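Local coordinates for protein putative glycosidase ph117-related (Bacteroides thetaiotaomicron, PDB 5A7V) that probably hydrolyses or phosphorolyses mannose-containing glycosides as a GH130-family enzyme, holding mannose in the pocket of its beta-propeller, at residues N49-P54 / V370-Y375; T76-A81 / F348-V353; V89-A94 / L109-S114. All blocks are in the same frame, centred on the assembly; numbering follows the deposited sequence.

Contact 1 of 3, residues N49-P54 / V370-Y375. With SO4 (sulfate ion), chain F.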
loop_
_atom_site.group_PDB
_atom_site.type_symbol
_atom_site.label_atom_id
_atom_site.label_comp_id
_atom_site.label_asym_id
_atom_site.label_seq_id
_atom_site.Cartn_x
_atom_site.Cartn_y
_atom_site.Cartn_z
ATOM N N ASN A 49 18.149 5.262 -1.190
ATOM C CA ASN A 49 16.901 5.971 -1.026
ATOM C C ASN A 49 17.079 7.471 -0.938
ATOM O O ASN A 49 18.109 7.921 -0.388
ATOM C CB ASN A 49 16.169 5.507 0.235
ATOM C CG ASN A 49 15.497 4.125 0.072
ATOM O OD1 ASN A 49 15.054 3.746 -1.007
ATOM N ND2 ASN A 49 15.365 3.426 1.145
ATOM N N PRO A 50 16.079 8.239 -1.366
ATOM C CA PRO A 50 14.858 7.774 -2.037
ATOM C C PRO A 50 15.101 7.331 -3.483
ATOM O O PRO A 50 15.943 7.907 -4.183
ATOM C CB PRO A 50 13.969 9.008 -2.032
ATOM C CG PRO A 50 14.898 10.153 -2.012
ATOM C CD PRO A 50 16.088 9.706 -1.201
ATOM N N VAL A 51 14.369 6.312 -3.919
ATOM C CA VAL A 51 14.575 5.789 -5.261
ATOM C C VAL A 51 13.783 6.548 -6.296
ATOM O O VAL A 51 14.179 6.496 -7.459
ATOM C CB VAL A 51 14.357 4.269 -5.354
ATOM C CG1 VAL A 51 15.402 3.515 -4.548
ATOM C CG2 VAL A 51 12.950 3.874 -4.959
ATOM N N ILE A 52 12.663 7.181 -5.936
ATOM C CA ILE A 52 11.873 8.018 -6.842
ATOM C C ILE A 52 11.546 9.333 -6.119
ATOM O O ILE A 52 10.966 9.301 -5.039
ATOM C CB ILE A 52 10.597 7.320 -7.389
ATOM C CG1 ILE A 52 10.966 6.004 -8.138
ATOM C CG2 ILE A 52 9.800 8.286 -8.260
ATOM C CD1 ILE A 52 9.841 5.078 -8.493
ATOM N N SER A 53 11.930 10.453 -6.744
ATOM C CA SER A 53 11.686 11.786 -6.245
ATOM C C SER A 53 10.971 12.622 -7.324
ATOM O O SER A 53 11.061 12.287 -8.526
ATOM C CB SER A 53 13.006 12.493 -5.894
ATOM O OG SER A 53 13.706 11.815 -4.858
ATOM N N PRO A 54 10.332 13.723 -6.934
ATOM C CA PRO A 54 9.701 14.598 -7.908
ATOM C C PRO A 54 10.641 15.121 -8.987
ATOM O O PRO A 54 11.866 15.258 -8.764
ATOM C CB PRO A 54 9.163 15.755 -7.071
ATOM C CG PRO A 54 8.957 15.179 -5.745
ATOM C CD PRO A 54 10.010 14.126 -5.555
ATOM N N VAL A 370 9.521 8.049 -2.750
ATOM C CA VAL A 370 9.410 6.580 -2.725
ATOM C C VAL A 370 10.713 5.979 -2.212
ATOM O O VAL A 370 11.805 6.323 -2.721
ATOM C CB VAL A 370 9.118 5.981 -4.129
ATOM C CG1 VAL A 370 9.087 4.443 -4.085
ATOM C CG2 VAL A 370 7.792 6.523 -4.664
ATOM N N GLY A 371 10.599 5.060 -1.255
ATOM C CA GLY A 371 11.735 4.321 -0.744
ATOM C C GLY A 371 11.568 2.839 -1.010
ATOM O O GLY A 371 10.451 2.347 -1.278
ATOM N N MET A 372 12.682 2.122 -0.874
ATOM C CA MET A 372 12.672 0.676 -0.961
ATOM C C MET A 372 13.549 0.041 0.112
ATOM O O MET A 372 14.478 0.693 0.658
ATOM C CB MET A 372 12.986 0.230 -2.380
ATOM C CG MET A 372 14.345 0.495 -2.852
ATOM S SD MET A 372 15.610 -0.655 -2.299
ATOM C CE MET A 372 14.952 -2.210 -2.661
ATOM N N ALA A 373 13.290 -1.234 0.382
ATOM C CA ALA A 373 14.143 -2.023 1.290
ATOM C C ALA A 373 14.004 -3.517 0.917
ATOM O O ALA A 373 12.998 -3.896 0.269
ATOM C CB ALA A 373 13.741 -1.774 2.750
ATOM N N ILE A 374 14.988 -4.329 1.281
ATOM C CA ILE A 374 15.055 -5.740 0.842
ATOM C C ILE A 374 15.097 -6.665 2.052
ATOM O O ILE A 374 15.958 -6.507 2.936
ATOM C CB ILE A 374 16.280 -6.015 -0.053
ATOM C CG1 ILE A 374 16.348 -5.060 -1.236
ATOM C CG2 ILE A 374 16.267 -7.486 -0.524
ATOM C CD1 ILE A 374 17.623 -5.163 -2.055
ATOM N N TYR A 375 14.205 -7.659 2.075
ATOM C CA TYR A 375 14.264 -8.791 2.998
ATOM C C TYR A 375 14.815 -9.970 2.204
ATOM O O TYR A 375 14.176 -10.442 1.233
ATOM C CB TYR A 375 12.884 -9.106 3.577
ATOM C CG TYR A 375 12.726 -10.472 4.193
ATOM C CD1 TYR A 375 13.658 -10.980 5.088
ATOM C CD2 TYR A 375 11.615 -11.274 3.863
ATOM C CE1 TYR A 375 13.483 -12.240 5.649
ATOM C CE2 TYR A 375 11.452 -12.515 4.423
ATOM C CZ TYR A 375 12.369 -13.027 5.280
ATOM O OH TYR A 375 12.146 -14.247 5.835
HETATM S S SO4 F . 15.215 10.322 -9.659
HETATM O O1 SO4 F . 14.654 9.444 -10.742
HETATM O O2 SO4 F . 14.278 10.332 -8.510
HETATM O O3 SO4 F . 15.406 11.690 -10.204
HETATM O O4 SO4 F . 16.530 9.781 -9.199
#
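I52 pairs with V370 in a single antiparallel, hydrogen-bonded bridge, and V51 joins I52 opposite V370 in a classic beta bulge. A segment from early in the chain thus borders the last strand, consistent with the ring closure of a beta-propeller. V370 N donates to I52 O at 3.0 Å, while V370 O takes V51 N at 2.8 Å, almost in line with its C=O bond; I52 N adds a weak bond to the same oxygen. Further along, N49 uses both ends of its amide on the backbone of M372. N49 OD1 receives M372 N at 2.9 Å, from a donor tilted out of the carbonyl plane, and N49 ND2 reaches a lone pair of M372 O at 2.9 Å. Two bonds to one residue fix the rotation of the amide. N49 CG stands anti to its own carbonyl carbon (chi1 -75°), which turns the amide to the strand. The peptide bond leading into P50 is cis, a kink between this grip and the bulge. The methyls of V51 fork over the strand: CG2 meets V370 CG1, and CG1 touches M372 CG at 3.6 Å, the V51 and M372 side chains crossing at about a right angle. I52 and V370 touch through their beta carbons. Beyond the bulge, S53 N donates at 2.9 Å to O2 of a sulfate ion, probably from the crystallisation liquor, which R122 NH1 also hydrogen-bonds.

Contact 2 of 3, residues T76-A81 / F348-V353. With MAN (alpha-D-mannopyranose), chain E.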
loop_
_atom_site.group_PDB
_atom_site.type_symbol
_atom_site.label_atom_id
_atom_site.label_comp_id
_atom_site.label_asym_id
_atom_site.label_seq_id
_atom_site.Cartn_x
_atom_site.Cartn_y
_atom_site.Cartn_z
ATOM N N THR A 76 6.204 12.444 -4.971
ATOM C CA THR A 76 6.088 11.135 -5.626
ATOM C C THR A 76 6.198 10.076 -4.517
ATOM O O THR A 76 7.231 9.989 -3.829
ATOM C CB THR A 76 7.194 10.900 -6.664
ATOM O OG1 THR A 76 8.490 11.127 -6.107
ATOM C CG2 THR A 76 6.995 11.792 -7.849
ATOM N N PHE A 77 5.149 9.285 -4.283
ATOM C CA PHE A 77 5.058 8.496 -3.044
ATOM C C PHE A 77 4.146 7.289 -3.273
ATOM O O PHE A 77 3.974 6.851 -4.413
ATOM C CB PHE A 77 4.725 9.414 -1.818
ATOM C CG PHE A 77 3.426 10.177 -1.873
ATOM C CD1 PHE A 77 3.246 11.232 -2.766
ATOM C CD2 PHE A 77 2.383 9.893 -0.985
ATOM C CE1 PHE A 77 2.093 11.980 -2.742
ATOM C CE2 PHE A 77 1.226 10.628 -0.949
ATOM C CZ PHE A 77 1.071 11.688 -1.843
ATOM N N ASN A 78 3.674 6.695 -2.186
ATOM C CA ASN A 78 2.665 5.610 -2.114
ATOM C C ASN A 78 2.529 4.776 -3.392
ATOM O O ASN A 78 1.617 5.017 -4.184
ATOM C CB ASN A 78 1.352 6.198 -1.653
ATOM C CG ASN A 78 1.424 6.706 -0.214
ATOM O OD1 ASN A 78 2.487 6.709 0.410
ATOM N ND2 ASN A 78 0.308 7.190 0.265
ATOM N N PRO A 79 3.467 3.830 -3.534
ATOM C CA PRO A 79 3.616 3.107 -4.806
ATOM C C PRO A 79 3.041 1.703 -4.794
ATOM O O PRO A 79 3.027 1.016 -3.769
ATOM C CB PRO A 79 5.140 3.000 -4.928
ATOM C CG PRO A 79 5.578 2.800 -3.516
ATOM C CD PRO A 79 4.660 3.634 -2.696
ATOM N N ALA A 80 2.583 1.245 -5.972
ATOM C CA ALA A 80 2.368 -0.189 -6.225
ATOM C C ALA A 80 3.650 -0.755 -6.811
ATOM O O ALA A 80 4.437 -0.024 -7.420
ATOM C CB ALA A 80 1.245 -0.376 -7.226
ATOM N N ALA A 81 3.820 -2.072 -6.709
ATOM C CA ALA A 81 4.961 -2.738 -7.291
ATOM C C ALA A 81 4.546 -4.109 -7.747
ATOM O O ALA A 81 3.765 -4.782 -7.092
ATOM C CB ALA A 81 6.144 -2.804 -6.349
ATOM N N PHE A 348 5.030 4.291 4.441
ATOM C CA PHE A 348 3.696 3.784 4.089
ATOM C C PHE A 348 3.857 2.618 3.101
ATOM O O PHE A 348 4.098 2.827 1.916
ATOM C CB PHE A 348 2.837 4.896 3.506
ATOM C CG PHE A 348 1.385 4.555 3.432
ATOM C CD1 PHE A 348 0.555 4.648 4.555
ATOM C CD2 PHE A 348 0.839 4.045 2.231
ATOM C CE1 PHE A 348 -0.764 4.277 4.501
ATOM C CE2 PHE A 348 -0.486 3.701 2.187
ATOM C CZ PHE A 348 -1.296 3.807 3.285
ATOM N N ILE A 349 3.818 1.397 3.639
ATOM C CA ILE A 349 4.139 0.223 2.861
ATOM C C ILE A 349 2.996 -0.170 1.955
ATOM O O ILE A 349 1.838 -0.182 2.358
ATOM C CB ILE A 349 4.634 -0.917 3.763
ATOM C CG1 ILE A 349 3.585 -1.400 4.767
ATOM C CG2 ILE A 349 5.945 -0.551 4.448
ATOM C CD1 ILE A 349 3.819 -2.805 5.287
ATOM N N GLU A 350 3.361 -0.499 0.702
ATOM C CA GLU A 350 2.322 -0.592 -0.309
ATOM C C GLU A 350 2.652 -1.524 -1.476
ATOM O O GLU A 350 1.684 -1.994 -2.125
ATOM C CB GLU A 350 2.007 0.800 -0.806
ATOM C CG GLU A 350 0.755 0.936 -1.639
ATOM C CD GLU A 350 0.362 2.378 -1.867
ATOM O OE1 GLU A 350 0.533 3.233 -0.970
ATOM O OE2 GLU A 350 -0.201 2.738 -2.947
ATOM N N GLY A 351 3.917 -1.777 -1.770
ATOM C CA GLY A 351 4.283 -2.692 -2.846
ATOM C C GLY A 351 5.296 -3.719 -2.381
ATOM O O GLY A 351 6.166 -3.390 -1.547
ATOM N N MET A 352 5.213 -4.945 -2.908
ATOM C CA MET A 352 6.202 -5.953 -2.607
ATOM C C MET A 352 6.408 -6.800 -3.853
ATOM O O MET A 352 5.407 -7.176 -4.505
ATOM C CB MET A 352 5.771 -6.902 -1.488
ATOM C CG MET A 352 5.754 -6.323 -0.142
ATOM S SD MET A 352 5.120 -7.482 1.107
ATOM C CE MET A 352 6.428 -8.673 1.394
ATOM N N VAL A 353 7.643 -7.145 -4.130
ATOM C CA VAL A 353 7.930 -8.051 -5.275
ATOM C C VAL A 353 8.875 -9.135 -4.781
ATOM O O VAL A 353 9.894 -8.840 -4.166
ATOM C CB VAL A 353 8.537 -7.332 -6.505
ATOM C CG1 VAL A 353 8.473 -8.248 -7.732
ATOM C CG2 VAL A 353 7.831 -6.031 -6.814
HETATM C C1 MAN E . -3.883 7.920 4.642
HETATM C C2 MAN E . -3.208 6.971 3.628
HETATM C C3 MAN E . -2.262 7.623 2.601
HETATM C C4 MAN E . -1.364 8.683 3.263
HETATM C C5 MAN E . -1.644 8.851 4.768
HETATM C C6 MAN E . -0.858 10.028 5.389
HETATM O O1 MAN E . -4.293 7.204 5.930
HETATM O O2 MAN E . -4.286 6.320 2.941
HETATM O O3 MAN E . -2.957 8.270 1.553
HETATM O O4 MAN E . -0.033 8.292 2.995
HETATM O O5 MAN E . -3.080 9.092 4.905
HETATM O O6 MAN E . -1.278 11.256 4.779
HETATM O O HOH W 1 1.325 -3.123 -4.809
HETATM O O HOH W 2 2.872 -5.347 -4.581
#
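The N78 side chain crosses F348 at about a right angle, yet the amide and ring planes are only 28° apart, with N78 OD1 3.6 Å from F348 CB. Both residues line the mannose pocket. N78 ND2 gives a nearly straight bond to O4 of the bound alpha-D-mannopyranose (chain E) at 3.0 Å and also bonds D146 OD1, while F348 brings a ring face to the sugar, with CZ 3.7 Å from its C2. Behind them E350 has its CG anti to the backbone N (chi1 -167°), which takes CG to 3.1 Å from P79 O; the extended chain beyond brings E350 OE1 to 3.2 Å from N78 CB. OE1 is buried with no polar partner in the model. OE2 lies 3.2 Å from N78 O, two acceptors that cannot bond, and has a long, weak ion pair with R148. No direct hydrogen bond joins 76-81 to 348-353. Instead, one water accepts weakly from A81 N and donates to E350 O, and a second accepts from M352 N and probably donates to A81 O. A81 CB also packs on V353 CG2. The strands run nearly parallel, 20° apart, yet belong to different sheets, as inner strands of adjacent propeller blades do. Strand 75-84 pairs with 87-95 and strand 347-355 with 358-365, where E350 and G351 form a classic bulge facing Y362; strands 143-151 and 270-280 also pack against the contact.

Contact 3 of 3, residues V89-A94 / L109-S114. With MAN (alpha-D-mannopyranose), chain D; BMA (beta-D-mannopyranose), chain C.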
loop_
_atom_site.group_PDB
_atom_site.type_symbol
_atom_site.label_atom_id
_atom_site.label_comp_id
_atom_site.label_asym_id
_atom_site.label_seq_id
_atom_site.Cartn_x
_atom_site.Cartn_y
_atom_site.Cartn_z
ATOM N N VAL A 89 8.414 -3.473 -11.759
ATOM C CA VAL A 89 7.681 -2.319 -12.235
ATOM C C VAL A 89 7.016 -1.652 -11.038
ATOM O O VAL A 89 6.319 -2.316 -10.256
ATOM C CB VAL A 89 6.662 -2.667 -13.322
ATOM C CG1 VAL A 89 5.898 -1.437 -13.799
ATOM C CG2 VAL A 89 7.397 -3.296 -14.491
ATOM N N VAL A 90 7.216 -0.343 -10.922
ATOM C CA VAL A 90 6.579 0.452 -9.903
ATOM C C VAL A 90 5.630 1.452 -10.563
ATOM O O VAL A 90 6.003 2.138 -11.546
ATOM C CB VAL A 90 7.644 1.182 -9.041
ATOM C CG1 VAL A 90 7.051 2.318 -8.201
ATOM C CG2 VAL A 90 8.364 0.191 -8.169
ATOM N N LEU A 91 4.418 1.556 -10.018
ATOM C CA LEU A 91 3.472 2.636 -10.342
ATOM C C LEU A 91 3.389 3.538 -9.110
ATOM O O LEU A 91 2.903 3.112 -8.071
ATOM C CB LEU A 91 2.099 2.133 -10.773
ATOM C CG LEU A 91 1.933 1.784 -12.274
ATOM C CD1 LEU A 91 2.780 0.579 -12.661
ATOM C CD2 LEU A 91 0.488 1.651 -12.671
ATOM N N TYR A 92 3.917 4.741 -9.254
ATOM C CA TYR A 92 4.055 5.662 -8.113
ATOM C C TYR A 92 2.976 6.736 -8.138
ATOM O O TYR A 92 2.627 7.285 -9.195
ATOM C CB TYR A 92 5.451 6.286 -8.010
ATOM C CG TYR A 92 5.986 6.992 -9.263
ATOM C CD1 TYR A 92 6.688 6.285 -10.271
ATOM C CD2 TYR A 92 5.809 8.359 -9.465
ATOM C CE1 TYR A 92 7.206 6.936 -11.363
ATOM C CE2 TYR A 92 6.353 9.007 -10.557
ATOM C CZ TYR A 92 7.069 8.302 -11.491
ATOM O OH TYR A 92 7.605 8.936 -12.601
ATOM N N ARG A 93 2.454 7.067 -6.950
ATOM C CA ARG A 93 1.526 8.186 -6.818
ATOM C C ARG A 93 2.302 9.494 -7.025
ATOM O O ARG A 93 3.210 9.768 -6.257
ATOM C CB ARG A 93 0.866 8.164 -5.441
ATOM C CG ARG A 93 -0.137 9.276 -5.237
ATOM C CD ARG A 93 -0.749 9.299 -3.843
ATOM N NE ARG A 93 -1.606 10.425 -3.645
ATOM C CZ ARG A 93 -2.276 10.690 -2.518
ATOM N NH1 ARG A 93 -2.334 9.797 -1.518
ATOM N NH2 ARG A 93 -2.869 11.871 -2.369
ATOM N N ALA A 94 1.877 10.317 -7.956
ATOM C CA ALA A 94 2.519 11.577 -8.262
ATOM C C ALA A 94 1.516 12.690 -8.156
ATOM O O ALA A 94 0.375 12.592 -8.625
ATOM C CB ALA A 94 3.076 11.554 -9.664
ATOM N N LEU A 109 -0.661 8.305 -11.725
ATOM C CA LEU A 109 0.334 7.279 -11.495
ATOM C C LEU A 109 1.445 7.285 -12.531
ATOM O O LEU A 109 1.189 7.160 -13.744
ATOM C CB LEU A 109 -0.316 5.897 -11.443
ATOM C CG LEU A 109 -1.477 5.763 -10.460
ATOM C CD1 LEU A 109 -1.924 4.283 -10.421
ATOM C CD2 LEU A 109 -1.194 6.307 -9.059
ATOM N N GLY A 110 2.678 7.395 -12.064
ATOM C CA GLY A 110 3.866 7.244 -12.882
ATOM C C GLY A 110 4.228 5.772 -13.049
ATOM O O GLY A 110 3.754 4.931 -12.288
ATOM N N TYR A 111 5.093 5.498 -14.024
ATOM C CA TYR A 111 5.511 4.133 -14.381
ATOM C C TYR A 111 7.037 4.079 -14.431
ATOM O O TYR A 111 7.675 4.916 -15.104
ATOM C CB TYR A 111 4.894 3.800 -15.746
ATOM C CG TYR A 111 5.229 2.450 -16.302
ATOM C CD1 TYR A 111 6.442 2.175 -16.930
ATOM C CD2 TYR A 111 4.292 1.423 -16.228
ATOM C CE1 TYR A 111 6.676 0.897 -17.452
ATOM C CE2 TYR A 111 4.536 0.176 -16.753
ATOM C CZ TYR A 111 5.728 -0.093 -17.336
ATOM O OH TYR A 111 5.962 -1.349 -17.836
ATOM N N ALA A 112 7.628 3.117 -13.761
ATOM C CA ALA A 112 9.083 2.981 -13.740
ATOM C C ALA A 112 9.462 1.493 -13.709
ATOM O O ALA A 112 8.795 0.700 -13.058
ATOM C CB ALA A 112 9.618 3.706 -12.501
ATOM N N THR A 113 10.570 1.158 -14.362
ATOM C CA THR A 113 11.026 -0.214 -14.438
ATOM C C THR A 113 12.461 -0.337 -13.959
ATOM O O THR A 113 13.281 0.587 -14.130
ATOM C CB THR A 113 10.915 -0.785 -15.873
ATOM O OG1 THR A 113 11.889 -0.185 -16.722
ATOM C CG2 THR A 113 9.572 -0.497 -16.443
ATOM N N SER A 114 12.787 -1.490 -13.393
ATOM C CA SER A 114 14.145 -1.720 -12.850
ATOM C C SER A 114 14.528 -3.208 -12.920
ATOM O O SER A 114 13.658 -4.073 -12.708
ATOM C CB SER A 114 14.198 -1.261 -11.398
ATOM O OG SER A 114 15.451 -1.498 -10.852
HETATM C C1 MAN D . -6.369 11.869 2.940
HETATM C C2 MAN D . -5.086 11.196 2.696
HETATM C C3 MAN D . -4.606 11.776 1.384
HETATM C C4 MAN D . -5.615 11.685 0.246
HETATM C C5 MAN D . -6.993 12.144 0.688
HETATM C C6 MAN D . -8.098 11.632 -0.212
HETATM O O1 MAN D . -6.327 13.194 3.311
HETATM O O2 MAN D . -5.216 9.793 2.498
HETATM O O3 MAN D . -3.404 11.156 0.906
HETATM O O4 MAN D . -5.191 12.518 -0.849
HETATM O O5 MAN D . -7.320 11.668 1.978
HETATM O O6 MAN D . -8.135 10.202 -0.293
HETATM C C1 BMA C . -6.213 11.871 3.028
HETATM C C2 BMA C . -4.852 11.385 2.518
HETATM C C3 BMA C . -4.586 12.004 1.165
HETATM C C4 BMA C . -5.741 11.724 0.225
HETATM C C5 BMA C . -7.095 12.017 0.883
HETATM C C6 BMA C . -8.272 11.590 0.027
HETATM O O1 BMA C . -6.588 11.421 4.320
HETATM O O2 BMA C . -4.855 9.960 2.358
HETATM O O3 BMA C . -3.307 11.562 0.571
HETATM O O4 BMA C . -5.561 12.560 -0.930
HETATM O O5 BMA C . -7.246 11.374 2.171
HETATM O O6 BMA C . -8.254 10.195 -0.290
#
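The beta hairpin of strands 87-95 and 107-114, part of one four-stranded antiparallel propeller blade, is joined here by two hydrogen-bonded pairs, V90 with A112 and Y92 with G110. V90 N donates to A112 O at 2.9 Å and G110 N to Y92 O at 2.9 Å, each close to the plane of the accepting carbonyl; Y92 N instead approaches G110 O from above its plane. On the face carrying Y92, the tyrosine ring folds over its partner, because chi1 of 53° sets CG between the backbone N and carbonyl carbon. G110 CA lies 3.6 Å from the ring centroid, a CH-pi contact almost on the ring normal, and A112 CB sits near the ring edge. Y92 OH ends in hydrogen bonds with E72 and R122. The other face holds V89, L91, L109 and Y111: V89 CG1 rests over the Y111 ring, 4.0 Å from its centroid, while L91 CD1 approaches the same ring obliquely. R93 leaves this face fully extended to a second sugar site, next to that of the chain E mannose, where alpha (chain D) and beta (chain C) mannose are alternative occupants. With either, R93 NH1 bonds O3 (2.9 Å beta, 3.0 Å alpha) and NH2 bonds O4; K203 also bonds the sugar. R93 NH2 to E95, NH1 to D146 and NE to S107 OG fix the orientation of the guanidinium, which meets the sugar with its edge. Contacts through O3 and O4, away from the anomeric carbon, are consistent with this arginine accepting either anomer.

In the fold
Along the chain the contacts are nested: contact 3 lies within the loop closed by contact 2, which lies within that closed by contact 1. The centres of contacts 1 and 2 are about 9 Å apart, as are those of contacts 2 and 3; those of contacts 1 and 3 are about 11 Å apart. Contacts 2 and 3 share a sheet, whose neighbouring strands 75-84 and 87-95 meet through F77 N to R93 O and A80 N to L91 O. Contacts 1 and 2 share the sheet of strands 347-355 and 369-375. I52 also packs on V90 and Y92. Segments from early and late in the chain therefore meet near the mannose pocket, the V370 side chain about 11 Å from a bound mannose, consistent with a closed propeller ring.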